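Long-range contacts in VESB protease (Vibrio cholerae, PDB 4LK4), which probably cleaves peptide bonds as a secreted trypsin-like serine endopeptidase of the S1 family, its protease domain followed by an Ig-like domain: residues Phe185-Leu190 with Gly229-Val234; Leu135-Trp140 with Val158-Val163; Phe268-Leu273 with Ala342-Gln347; Ala86-Arg91 with Ser249-Ala254. The protein carries 1 engineered substitution. One frame throughout, in Å; residues are numbered along the deposited sequence.

Contact 1 (Phe185-Leu190 with Gly229-Val234); sequences FCAARL and GVYTNV
Phe185 and Tyr231 face each other as an antiparallel hydrogen-bonded pair, and their side chains leave the same face of the sheet. CG of Phe185 is held between its own backbone N and carbonyl carbon (chi1 66°), whereas CG of Tyr231 lies anti to the carbonyl carbon (chi1 -58°). The rings lie nearly parallel but slid apart: planes 22° apart, centroids 5.7 Å from one another, with slight overlap. What lies over a face of the phenyl group is Tyr231 CB, in a CH-pi contact 3.9 Å from the Phe185 ring centroid, while Asn233 CA sits at the rim near the ring plane. Ala187 CB, on the same face as both rings, meets Tyr231 CE1 at 3.7 Å. These strands belong to the second beta-barrel of the chymotrypsin fold, and in trypsin-like relatives the strand corresponding to Gly229-Asn233 helps to wall the primary specificity pocket. Two pairs of reciprocal backbone bonds, Phe185 with Tyr231 and Ala187 with Gly229, fix the register. On the other face, Cys186 SG touches Val230 CG2 at 4.1 Å and is tied by a disulfide to Cys168 of the neighbouring helix 165-172, whose Met172 packs on both residues. Farther along, Asn233 crosses the Phe185 ring at about a right angle, its CB 4.1 Å from Phe185 CD2 and its ND2 bonded to Ser182 O.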
loop_
_atom_site.group_PDB
_atom_site.type_symbol
_atom_site.label_atom_id
_atom_site.label_comp_id
_atom_site.label_asym_id
_atom_site.label_seq_id
_atom_site.Cartn_x
_atom_site.Cartn_y
_atom_site.Cartn_z
ATOM N N PHE A 185 9.081 -6.593 10.540
ATOM C CA PHE A 185 9.998 -7.630 11.047
ATOM C C PHE A 185 11.210 -7.764 10.133
ATOM O O PHE A 185 11.252 -7.175 9.050
ATOM C CB PHE A 185 9.277 -8.987 11.144
ATOM C CG PHE A 185 8.877 -9.570 9.817
ATOM C CD1 PHE A 185 9.752 -10.348 9.092
ATOM C CD2 PHE A 185 7.614 -9.347 9.299
ATOM C CE1 PHE A 185 9.363 -10.909 7.886
ATOM C CE2 PHE A 185 7.242 -9.861 8.079
ATOM C CZ PHE A 185 8.116 -10.653 7.377
ATOM N N CYS A 186 12.158 -8.581 10.564
ATOM C CA CYS A 186 13.421 -8.772 9.898
ATOM C C CYS A 186 13.581 -10.195 9.420
ATOM O O CYS A 186 13.086 -11.135 10.034
ATOM C CB CYS A 186 14.569 -8.535 10.879
ATOM S SG CYS A 186 14.862 -6.818 11.300
ATOM N N ALA A 187 14.353 -10.349 8.360
ATOM C CA ALA A 187 14.729 -11.654 7.893
ATOM C C ALA A 187 16.092 -11.547 7.276
ATOM O O ALA A 187 16.460 -10.516 6.709
ATOM C CB ALA A 187 13.735 -12.139 6.874
ATOM N N ALA A 188 16.837 -12.630 7.365
ATOM C CA ALA A 188 18.235 -12.613 7.002
ATOM C C ALA A 188 18.522 -13.474 5.814
ATOM O O ALA A 188 18.045 -14.608 5.700
ATOM C CB ALA A 188 19.079 -13.075 8.180
ATOM N N ARG A 189 19.346 -12.927 4.942
ATOM C CA ARG A 189 19.912 -13.698 3.856
ATOM C C ARG A 189 21.029 -14.577 4.309
ATOM O O ARG A 189 21.643 -14.325 5.337
ATOM C CB ARG A 189 20.336 -12.782 2.748
ATOM C CG ARG A 189 19.054 -12.437 2.037
ATOM C CD ARG A 189 19.213 -11.387 1.012
ATOM N NE ARG A 189 20.054 -11.853 -0.076
ATOM C CZ ARG A 189 19.966 -11.355 -1.287
ATOM N NH1 ARG A 189 19.036 -10.402 -1.506
ATOM N NH2 ARG A 189 20.787 -11.791 -2.247
ATOM N N LEU A 190 21.270 -15.639 3.564
ATOM C CA LEU A 190 22.204 -16.636 4.015
ATOM C C LEU A 190 23.611 -16.389 3.488
ATOM O O LEU A 190 24.465 -17.186 3.755
ATOM C CB LEU A 190 21.697 -18.029 3.656
ATOM C CG LEU A 190 20.190 -18.235 3.907
ATOM C CD1 LEU A 190 19.751 -19.626 3.456
ATOM C CD2 LEU A 190 19.825 -18.004 5.355
ATOM N N GLY A 229 17.189 -7.545 6.391
ATOM C CA GLY A 229 16.187 -6.883 5.584
ATOM C C GLY A 229 14.974 -6.686 6.465
ATOM O O GLY A 229 14.676 -7.527 7.320
ATOM N N VAL A 230 14.277 -5.561 6.254
ATOM C CA VAL A 230 13.115 -5.220 7.039
ATOM C C VAL A 230 11.872 -5.269 6.165
ATOM O O VAL A 230 11.848 -4.707 5.074
ATOM C CB VAL A 230 13.308 -3.840 7.627
ATOM C CG1 VAL A 230 12.065 -3.406 8.362
ATOM C CG2 VAL A 230 14.516 -3.848 8.546
ATOM N N TYR A 231 10.837 -5.925 6.671
ATOM C CA TYR A 231 9.651 -6.257 5.887
ATOM C C TYR A 231 8.416 -5.806 6.635
ATOM O O TYR A 231 8.271 -6.071 7.831
ATOM C CB TYR A 231 9.584 -7.768 5.648
ATOM C CG TYR A 231 10.800 -8.310 4.940
ATOM C CD1 TYR A 231 11.951 -8.641 5.638
ATOM C CD2 TYR A 231 10.804 -8.458 3.565
ATOM C CE1 TYR A 231 13.075 -9.082 4.981
ATOM C CE2 TYR A 231 11.905 -8.923 2.896
ATOM C CZ TYR A 231 13.039 -9.228 3.601
ATOM O OH TYR A 231 14.102 -9.712 2.889
ATOM N N THR A 232 7.525 -5.100 5.950
ATOM C CA THR A 232 6.292 -4.707 6.554
ATOM C C THR A 232 5.522 -5.987 6.851
ATOM O O THR A 232 5.527 -6.926 6.052
ATOM C CB THR A 232 5.498 -3.781 5.647
ATOM O OG1 THR A 232 6.255 -2.586 5.408
ATOM C CG2 THR A 232 4.182 -3.396 6.282
ATOM N N ASN A 233 4.899 -6.013 8.026
ATOM C CA ASN A 233 4.231 -7.172 8.554
ATOM C C ASN A 233 2.757 -7.293 8.097
ATOM O O ASN A 233 1.888 -6.610 8.616
ATOM C CB ASN A 233 4.328 -7.078 10.064
ATOM C CG ASN A 233 3.605 -8.194 10.777
ATOM O OD1 ASN A 233 2.904 -9.018 10.163
ATOM N ND2 ASN A 233 3.773 -8.235 12.096
ATOM N N VAL A 234 2.479 -8.174 7.139
ATOM C CA VAL A 234 1.145 -8.272 6.595
ATOM C C VAL A 234 0.095 -8.735 7.617
ATOM O O VAL A 234 -1.070 -8.282 7.570
ATOM C CB VAL A 234 1.121 -9.171 5.350
ATOM C CG1 VAL A 234 -0.297 -9.577 4.958
ATOM C CG2 VAL A 234 1.760 -8.449 4.192
HETATM O O HOH W 1 16.264 -10.146 3.925
#

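Contact 2 (Leu135-Trp140 with Val158-Val163); sequences LTVAGW and VDVDLV
The carboxylate of Asp159 meets the hydroxyl of Thr136 through OD1, with Thr136 OG1 somewhat out of the carboxylate plane. Leu135 O lies on the same side of that plane as OG1, 3.3 Å from Asp159 OD1 with no bond between the two acceptors, and Thr136 CG2 lies on the other side. OG1 donates to OD1, although the modelled separation is very short and its exact value doubtful. OD2 has partners of its own, a salt bridge to Lys206 and a hydrogen bond from Ile11 N, which would be expected to favour the ionised acid. The two strands are antiparallel neighbours in the C-terminal barrel of the chymotrypsin fold, zipped by reciprocal backbone bonds of Leu135 with Val160 and of Val137 with Val158. On the sheet face that carries Leu135, Val137, Val158 and Val160, the side-chain contact is aliphatic. Val160 CG2, set between its own backbone N and carbonyl carbon (chi1 -63° for CG1), touches Val137 CG2 at 3.8 Å and Leu135 CB at 3.9 Å. The Val137 and Val160 side chains cross at about a right angle. Val158 CG1 approaches Val137 CB at 4.2 Å, and Ile203 of strand 202-205 packs against Leu135, Val137 and Val160.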
loop_
_atom_site.group_PDB
_atom_site.type_symbol
_atom_site.label_atom_id
_atom_site.label_comp_id
_atom_site.label_asym_id
_atom_site.label_seq_id
_atom_site.Cartn_x
_atom_site.Cartn_y
_atom_site.Cartn_z
ATOM N N LEU A 135 11.622 -18.281 4.669
ATOM C CA LEU A 135 10.769 -17.437 3.867
ATOM C C LEU A 135 11.414 -17.223 2.514
ATOM O O LEU A 135 12.625 -17.358 2.373
ATOM C CB LEU A 135 10.571 -16.078 4.558
ATOM C CG LEU A 135 10.191 -16.128 6.044
ATOM C CD1 LEU A 135 10.228 -14.717 6.612
ATOM C CD2 LEU A 135 8.818 -16.720 6.241
ATOM N N THR A 136 10.594 -16.850 1.529
ATOM C CA THR A 136 11.059 -16.554 0.199
ATOM C C THR A 136 10.574 -15.184 -0.278
ATOM O O THR A 136 9.390 -14.915 -0.248
ATOM C CB THR A 136 10.574 -17.628 -0.786
ATOM O OG1 THR A 136 10.902 -18.935 -0.287
ATOM C CG2 THR A 136 11.231 -17.433 -2.147
ATOM N N VAL A 137 11.522 -14.374 -0.759
ATOM C CA VAL A 137 11.322 -13.042 -1.279
ATOM C C VAL A 137 11.399 -13.080 -2.782
ATOM O O VAL A 137 12.179 -13.837 -3.342
ATOM C CB VAL A 137 12.482 -12.111 -0.885
ATOM C CG1 VAL A 137 12.128 -10.681 -1.220
ATOM C CG2 VAL A 137 12.755 -12.199 0.600
ATOM N N ALA A 138 10.646 -12.238 -3.458
ATOM C CA ALA A 138 10.678 -12.241 -4.914
ATOM C C ALA A 138 10.660 -10.824 -5.449
ATOM O O ALA A 138 10.012 -9.947 -4.896
ATOM C CB ALA A 138 9.521 -13.043 -5.482
ATOM N N GLY A 139 11.405 -10.607 -6.522
ATOM C CA GLY A 139 11.421 -9.322 -7.178
ATOM C C GLY A 139 12.593 -9.213 -8.116
ATOM O O GLY A 139 13.389 -10.156 -8.238
ATOM N N TRP A 140 12.723 -8.037 -8.730
ATOM C CA TRP A 140 13.754 -7.790 -9.727
ATOM C C TRP A 140 15.102 -7.279 -9.147
ATOM O O TRP A 140 16.204 -7.479 -9.749
ATOM C CB TRP A 140 13.197 -6.918 -10.841
ATOM C CG TRP A 140 12.201 -7.680 -11.718
ATOM C CD1 TRP A 140 12.464 -8.324 -12.910
ATOM C CD2 TRP A 140 10.798 -7.840 -11.487
ATOM N NE1 TRP A 140 11.313 -8.898 -13.397
ATOM C CE2 TRP A 140 10.279 -8.611 -12.548
ATOM C CE3 TRP A 140 9.931 -7.434 -10.465
ATOM C CZ2 TRP A 140 8.931 -8.972 -12.625
ATOM C CZ3 TRP A 140 8.574 -7.800 -10.550
ATOM C CH2 TRP A 140 8.095 -8.552 -11.619
ATOM N N VAL A 158 14.769 -15.505 -3.659
ATOM C CA VAL A 158 15.813 -15.939 -2.743
ATOM C C VAL A 158 15.205 -16.320 -1.395
ATOM O O VAL A 158 14.168 -15.780 -0.975
ATOM C CB VAL A 158 16.871 -14.840 -2.558
ATOM C CG1 VAL A 158 16.268 -13.608 -1.906
ATOM C CG2 VAL A 158 18.086 -15.347 -1.775
ATOM N N ASP A 159 15.831 -17.252 -0.710
ATOM C CA ASP A 159 15.366 -17.611 0.611
ATOM C C ASP A 159 16.065 -16.784 1.673
ATOM O O ASP A 159 17.219 -16.408 1.530
ATOM C CB ASP A 159 15.527 -19.099 0.862
ATOM C CG ASP A 159 14.410 -19.925 0.207
ATOM O OD1 ASP A 159 13.346 -19.349 -0.151
ATOM O OD2 ASP A 159 14.575 -21.158 0.081
ATOM N N VAL A 160 15.310 -16.487 2.722
ATOM C CA VAL A 160 15.790 -15.757 3.863
ATOM C C VAL A 160 15.175 -16.401 5.081
ATOM O O VAL A 160 14.119 -17.006 4.988
ATOM C CB VAL A 160 15.357 -14.275 3.793
ATOM C CG1 VAL A 160 15.977 -13.598 2.594
ATOM C CG2 VAL A 160 13.854 -14.139 3.711
ATOM N N ASP A 161 15.827 -16.248 6.223
ATOM C CA ASP A 161 15.313 -16.769 7.515
ATOM C C ASP A 161 14.716 -15.680 8.408
ATOM O O ASP A 161 15.303 -14.606 8.566
ATOM C CB ASP A 161 16.443 -17.433 8.297
ATOM C CG ASP A 161 16.818 -18.795 7.755
ATOM O OD1 ASP A 161 16.175 -19.278 6.791
ATOM O OD2 ASP A 161 17.771 -19.396 8.309
ATOM N N LEU A 162 13.585 -15.974 9.041
ATOM C CA LEU A 162 12.999 -15.059 10.032
ATOM C C LEU A 162 13.969 -14.862 11.197
ATOM O O LEU A 162 14.546 -15.813 11.656
ATOM C CB LEU A 162 11.664 -15.599 10.533
ATOM C CG LEU A 162 10.768 -14.695 11.393
ATOM C CD1 LEU A 162 10.470 -13.330 10.771
ATOM C CD2 LEU A 162 9.474 -15.442 11.700
ATOM N N VAL A 163 14.150 -13.613 11.616
ATOM C CA VAL A 163 15.008 -13.200 12.725
ATOM C C VAL A 163 14.172 -12.912 13.992
ATOM O O VAL A 163 13.015 -12.529 13.881
ATOM C CB VAL A 163 15.735 -11.894 12.324
ATOM C CG1 VAL A 163 16.601 -11.330 13.450
ATOM C CG2 VAL A 163 16.567 -12.110 11.069
#

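Contact 3 (Phe268-Leu273 with Ala342-Gln347)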
loop_
_atom_site.group_PDB
_atom_site.type_symbol
_atom_site.label_atom_id
_atom_site.label_comp_id
_atom_site.label_asym_id
_atom_site.label_seq_id
_atom_site.Cartn_x
_atom_site.Cartn_y
_atom_site.Cartn_z
ATOM N N PHE A 268 -12.875 16.457 -2.626
ATOM C CA PHE A 268 -12.548 15.032 -2.472
ATOM C C PHE A 268 -13.703 14.192 -3.008
ATOM O O PHE A 268 -14.847 14.445 -2.659
ATOM C CB PHE A 268 -12.364 14.670 -1.005
ATOM C CG PHE A 268 -11.114 15.192 -0.397
ATOM C CD1 PHE A 268 -11.033 16.479 0.018
ATOM C CD2 PHE A 268 -10.024 14.374 -0.221
ATOM C CE1 PHE A 268 -9.887 16.966 0.607
ATOM C CE2 PHE A 268 -8.870 14.853 0.363
ATOM C CZ PHE A 268 -8.814 16.154 0.795
ATOM N N THR A 269 -13.418 13.184 -3.826
ATOM C CA THR A 269 -14.491 12.388 -4.415
ATOM C C THR A 269 -14.493 10.952 -3.923
ATOM O O THR A 269 -13.437 10.326 -3.770
ATOM C CB THR A 269 -14.448 12.449 -5.940
ATOM O OG1 THR A 269 -14.573 13.818 -6.331
ATOM C CG2 THR A 269 -15.585 11.653 -6.563
ATOM N N TYR A 270 -15.708 10.468 -3.667
ATOM C CA TYR A 270 -16.011 9.162 -3.071
ATOM C C TYR A 270 -16.943 8.436 -4.036
ATOM O O TYR A 270 -17.973 8.986 -4.441
ATOM C CB TYR A 270 -16.664 9.357 -1.689
ATOM C CG TYR A 270 -15.751 10.144 -0.781
ATOM C CD1 TYR A 270 -15.778 11.540 -0.774
ATOM C CD2 TYR A 270 -14.801 9.502 0.000
ATOM C CE1 TYR A 270 -14.895 12.272 0.006
ATOM C CE2 TYR A 270 -13.924 10.223 0.790
ATOM C CZ TYR A 270 -13.965 11.610 0.779
ATOM O OH TYR A 270 -13.070 12.331 1.540
ATOM N N THR A 271 -16.571 7.219 -4.420
ATOM C CA THR A 271 -17.276 6.469 -5.450
ATOM C C THR A 271 -17.512 5.019 -5.025
ATOM O O THR A 271 -16.578 4.328 -4.596
ATOM C CB THR A 271 -16.442 6.447 -6.728
ATOM O OG1 THR A 271 -16.009 7.775 -7.025
ATOM C CG2 THR A 271 -17.246 5.899 -7.886
ATOM N N ASN A 272 -18.746 4.554 -5.164
ATOM C CA ASN A 272 -19.095 3.185 -4.824
ATOM C C ASN A 272 -18.874 2.256 -6.009
ATOM O O ASN A 272 -19.634 2.311 -6.981
ATOM C CB ASN A 272 -20.549 3.107 -4.412
ATOM C CG ASN A 272 -20.998 1.703 -4.082
ATOM O OD1 ASN A 272 -20.222 0.893 -3.579
ATOM N ND2 ASN A 272 -22.277 1.415 -4.332
ATOM N N LEU A 273 -17.855 1.401 -5.915
ATOM C CA LEU A 273 -17.622 0.387 -6.919
ATOM C C LEU A 273 -18.302 -0.945 -6.583
ATOM O O LEU A 273 -18.179 -1.891 -7.361
ATOM C CB LEU A 273 -16.117 0.161 -7.106
ATOM C CG LEU A 273 -15.296 1.394 -7.497
ATOM C CD1 LEU A 273 -13.826 1.061 -7.619
ATOM C CD2 LEU A 273 -15.803 1.987 -8.794
ATOM N N ALA A 342 -14.223 5.764 4.631
ATOM C CA ALA A 342 -13.151 6.367 3.901
ATOM C C ALA A 342 -12.572 7.451 4.787
ATOM O O ALA A 342 -13.302 8.330 5.283
ATOM C CB ALA A 342 -13.663 6.976 2.618
ATOM N N THR A 343 -11.251 7.398 4.957
ATOM C CA THR A 343 -10.512 8.385 5.735
ATOM C C THR A 343 -9.612 9.170 4.783
ATOM O O THR A 343 -8.728 8.609 4.154
ATOM C CB THR A 343 -9.700 7.679 6.834
ATOM O OG1 THR A 343 -10.575 6.848 7.582
ATOM C CG2 THR A 343 -9.072 8.627 7.778
ATOM N N SER A 344 -9.873 10.471 4.668
ATOM C CA SER A 344 -9.096 11.369 3.811
ATOM C C SER A 344 -8.303 12.359 4.639
ATOM O O SER A 344 -8.501 12.452 5.838
ATOM C CB SER A 344 -10.019 12.136 2.892
ATOM O OG SER A 344 -10.728 11.253 2.050
ATOM N N ARG A 345 -7.405 13.092 3.985
ATOM C CA ARG A 345 -6.479 13.985 4.660
ATOM C C ARG A 345 -6.219 15.202 3.804
ATOM O O ARG A 345 -6.031 15.099 2.615
ATOM C CB ARG A 345 -5.154 13.300 4.915
ATOM C CG ARG A 345 -4.019 14.257 5.268
ATOM C CD ARG A 345 -2.746 13.529 5.679
ATOM N NE ARG A 345 -2.953 12.861 6.953
ATOM C CZ ARG A 345 -2.162 11.920 7.463
ATOM N NH1 ARG A 345 -1.057 11.511 6.810
ATOM N NH2 ARG A 345 -2.481 11.359 8.632
ATOM N N ILE A 346 -6.249 16.363 4.427
ATOM C CA ILE A 346 -5.835 17.582 3.798
ATOM C C ILE A 346 -4.645 18.084 4.587
ATOM O O ILE A 346 -4.642 18.094 5.810
ATOM C CB ILE A 346 -6.962 18.621 3.757
ATOM C CG1 ILE A 346 -6.536 19.826 2.955
ATOM C CG2 ILE A 346 -7.388 19.069 5.153
ATOM C CD1 ILE A 346 -7.707 20.664 2.534
ATOM N N GLN A 347 -3.631 18.494 3.871
ATOM C CA GLN A 347 -2.386 18.823 4.480
ATOM C C GLN A 347 -1.752 19.961 3.716
ATOM O O GLN A 347 -1.881 20.029 2.489
ATOM C CB GLN A 347 -1.466 17.612 4.415
ATOM C CG GLN A 347 -0.093 17.850 5.008
ATOM C CD GLN A 347 0.694 16.557 5.204
ATOM O OE1 GLN A 347 0.161 15.449 5.086
ATOM N NE2 GLN A 347 1.975 16.703 5.503
#
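Tyr270 and Ser344 supply the polar link of this contact: Tyr270 OH donates to Ser344 OG at 2.6 Å. The serine oxygen lies near the plane of the phenol ring, beyond its edge, and is itself anti to the carbonyl carbon of Ser344 (chi1 -61°). This buried hydroxyl thus accepts from Tyr270 OH and is also hydrogen-bonded to Asp251 O, which leaves it gripped by two partners.

Van der Waals contacts flank the pair. Ala342 CB comes to the edge of the same tyrosine ring, 3.7 Å from Tyr270 CE2. Ser344 CB lies 3.8 Å from Phe268 CD2, and the far end of that phenyl ring reaches the backbone of the next residue, Arg345, setting its edge against a carbonyl oxygen, with Phe268 CZ 3.5 Å from Arg345 O. Ile346 CB is also at this edge, 4.3 Å from Phe268 CZ. The guanidinium of Arg345 takes no part, being directed instead to a salt bridge with Asp328.

No backbone bond joins the two strands, which run nearly antiparallel (168°) with their axes 9.6 Å apart. Strand 248-258 lies between them in the sheet of the Ig-like domain, and the aromatic side chains reach past that middle strand, with Phe329 of strand 324-335 packing on Tyr270 and Ser344, and Val315 of strand 310-319 on Phe268 and Ile346.

Contact 4 (Ala86-Arg91 with Ser249-Ala254); sequences AQKIYR and SYDQVA
Tyr90 and Gln252 make the largest contributions to this interface, where strand 82-91 of the trypsin-like N-terminal barrel meets the first strand of the Ig-like domain. The phenol oxygen of Tyr90 accepts the backbone N-H of Tyr250 (OH to N 2.9 Å) and is also hydrogen-bonded to Glu108 OE1. The other carboxylate oxygen of Glu108 serves Ser249 OG and Gln87 NE2, so one acid ties both domains together beside the classic beta bulge formed by Gln87 and Lys88 opposite it. Gln252 satisfies the strand end of Arg91 at two points: its OE1 accepts from Arg91 N at 2.9 Å, and its NE2 donates to Arg91 O at 2.7 Å. CG of Gln252 anti to the backbone N (chi1 -163°), with an extended chain beyond, carries the amide across. A water donates to both Ile89 O and Tyr250 O and accepts from Gln252 N, bridging main chains that do not pair directly. Asp251 OD2 is bonded to Thr269 N, while its OD1 stands 4.1 Å from Lys88 NZ, beyond a salt bridge. Over one face of the Tyr250 ring, toward its rim, lies Tyr90 CE2, 3.7 Å from Tyr250 CE1.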
loop_
_atom_site.group_PDB
_atom_site.type_symbol
_atom_site.label_atom_id
_atom_site.label_comp_id
_atom_site.label_asym_id
_atom_site.label_seq_id
_atom_site.Cartn_x
_atom_site.Cartn_y
_atom_site.Cartn_z
ATOM N N ALA A 86 -2.839 2.387 -12.881
ATOM C CA ALA A 86 -3.265 2.695 -11.543
ATOM C C ALA A 86 -4.293 3.822 -11.639
ATOM O O ALA A 86 -4.179 4.701 -12.511
ATOM C CB ALA A 86 -2.077 3.120 -10.718
ATOM N N GLN A 87 -5.318 3.792 -10.799
ATOM C CA GLN A 87 -6.197 4.945 -10.734
ATOM C C GLN A 87 -6.226 5.585 -9.355
ATOM O O GLN A 87 -6.370 6.804 -9.275
ATOM C CB GLN A 87 -7.605 4.645 -11.263
ATOM C CG GLN A 87 -8.581 4.052 -10.271
ATOM C CD GLN A 87 -9.969 3.855 -10.874
ATOM O OE1 GLN A 87 -10.219 4.223 -12.030
ATOM N NE2 GLN A 87 -10.880 3.263 -10.086
ATOM N N LYS A 88 -6.075 4.810 -8.283
ATOM C CA LYS A 88 -5.898 5.400 -6.952
ATOM C C LYS A 88 -4.821 4.706 -6.129
ATOM O O LYS A 88 -4.563 3.515 -6.270
ATOM C CB LYS A 88 -7.235 5.392 -6.185
ATOM C CG LYS A 88 -8.322 6.305 -6.757
ATOM C CD LYS A 88 -8.192 7.728 -6.228
ATOM C CE LYS A 88 -8.878 8.807 -7.093
ATOM N NZ LYS A 88 -10.135 8.393 -7.771
ATOM N N ILE A 89 -4.214 5.466 -5.243
ATOM C CA ILE A 89 -3.270 4.969 -4.285
ATOM C C ILE A 89 -3.762 5.296 -2.859
ATOM O O ILE A 89 -4.176 6.414 -2.583
ATOM C CB ILE A 89 -1.871 5.532 -4.578
ATOM C CG1 ILE A 89 -1.338 4.867 -5.862
ATOM C CG2 ILE A 89 -0.896 5.192 -3.448
ATOM C CD1 ILE A 89 -0.004 5.386 -6.370
ATOM N N TYR A 90 -3.761 4.291 -1.984
ATOM C CA TYR A 90 -4.027 4.498 -0.568
ATOM C C TYR A 90 -2.763 4.150 0.194
ATOM O O TYR A 90 -2.277 3.034 0.092
ATOM C CB TYR A 90 -5.215 3.642 -0.088
ATOM C CG TYR A 90 -6.404 3.838 -0.973
ATOM C CD1 TYR A 90 -6.596 3.068 -2.099
ATOM C CD2 TYR A 90 -7.299 4.835 -0.723
ATOM C CE1 TYR A 90 -7.669 3.289 -2.946
ATOM C CE2 TYR A 90 -8.388 5.038 -1.535
ATOM C CZ TYR A 90 -8.566 4.275 -2.660
ATOM O OH TYR A 90 -9.663 4.531 -3.481
ATOM N N ARG A 91 -2.206 5.106 0.920
ATOM C CA ARG A 91 -1.069 4.817 1.780
ATOM C C ARG A 91 -1.497 4.843 3.219
ATOM O O ARG A 91 -2.457 5.511 3.566
ATOM C CB ARG A 91 0.001 5.869 1.582
ATOM C CG ARG A 91 0.512 5.974 0.157
ATOM C CD ARG A 91 1.203 7.315 -0.012
ATOM N NE ARG A 91 2.639 7.159 -0.015
ATOM C CZ ARG A 91 3.527 8.062 0.389
ATOM N NH1 ARG A 91 3.161 9.235 0.902
ATOM N NH2 ARG A 91 4.822 7.756 0.290
ATOM N N SER A 249 -13.953 3.696 -3.683
ATOM C CA SER A 249 -12.836 4.421 -4.262
ATOM C C SER A 249 -12.914 5.915 -3.975
ATOM O O SER A 249 -13.912 6.585 -4.281
ATOM C CB SER A 249 -12.793 4.218 -5.764
ATOM O OG SER A 249 -11.751 4.981 -6.328
ATOM N N TYR A 250 -11.832 6.454 -3.443
ATOM C CA TYR A 250 -11.795 7.858 -3.125
ATOM C C TYR A 250 -10.399 8.499 -3.083
ATOM O O TYR A 250 -9.372 7.821 -2.986
ATOM C CB TYR A 250 -12.473 8.043 -1.787
ATOM C CG TYR A 250 -11.773 7.381 -0.634
ATOM C CD1 TYR A 250 -11.915 6.010 -0.393
ATOM C CD2 TYR A 250 -10.973 8.116 0.224
ATOM C CE1 TYR A 250 -11.274 5.393 0.680
ATOM C CE2 TYR A 250 -10.319 7.514 1.293
ATOM C CZ TYR A 250 -10.475 6.147 1.526
ATOM O OH TYR A 250 -9.858 5.563 2.622
ATOM N N ASP A 251 -10.400 9.830 -3.132
ATOM C CA ASP A 251 -9.200 10.639 -2.916
ATOM C C ASP A 251 -8.832 10.586 -1.437
ATOM O O ASP A 251 -9.595 11.066 -0.562
ATOM C CB ASP A 251 -9.447 12.103 -3.334
ATOM C CG ASP A 251 -9.947 12.233 -4.767
ATOM O OD1 ASP A 251 -9.232 11.765 -5.668
ATOM O OD2 ASP A 251 -11.037 12.801 -5.004
ATOM N N GLN A 252 -7.670 10.019 -1.147
ATOM C CA GLN A 252 -7.243 9.858 0.229
ATOM C C GLN A 252 -6.573 11.117 0.770
ATOM O O GLN A 252 -6.999 11.656 1.773
ATOM C CB GLN A 252 -6.276 8.699 0.348
ATOM C CG GLN A 252 -6.103 8.195 1.775
ATOM C CD GLN A 252 -4.870 7.304 1.924
ATOM O OE1 GLN A 252 -3.925 7.390 1.150
ATOM N NE2 GLN A 252 -4.877 6.469 2.947
ATOM N N VAL A 253 -5.529 11.584 0.098
ATOM C CA VAL A 253 -4.669 12.618 0.661
ATOM C C VAL A 253 -4.569 13.710 -0.357
ATOM O O VAL A 253 -4.132 13.487 -1.470
ATOM C CB VAL A 253 -3.229 12.112 0.960
ATOM C CG1 VAL A 253 -2.350 13.239 1.476
ATOM C CG2 VAL A 253 -3.243 11.012 1.989
ATOM N N ALA A 254 -4.943 14.908 0.033
ATOM C CA ALA A 254 -4.637 16.067 -0.766
ATOM C C ALA A 254 -3.560 16.786 -0.016
ATOM O O ALA A 254 -3.822 17.385 1.011
ATOM C CB ALA A 254 -5.866 16.922 -0.917
HETATM O O HOH W 2 -6.665 7.824 -3.018
#

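Overall arrangement
Contacts 1 and 2 are buried in one barrel of the protease domain and share a sheet, strands 184-189 and 156-162 being neighbours; Ala188 N probably bonds to Asp161 O between them. Both are true strand pairings, with ladders of backbone bonds. Contact 3, also buried, lies in the Ig-like domain, its centre about 32 Å from that of contact 1, and, lacking backbone pairing, has side chains reach past the middle strand, one onto a carbonyl. Contact 4, partly buried, joins the two domains through side-chain-to-backbone bonds and a water. It meets contact 3 on strand 248-258, where Arg345 N probably bonds to Gln252 O, so the strand at the domain boundary also belongs to the Ig-like sheet.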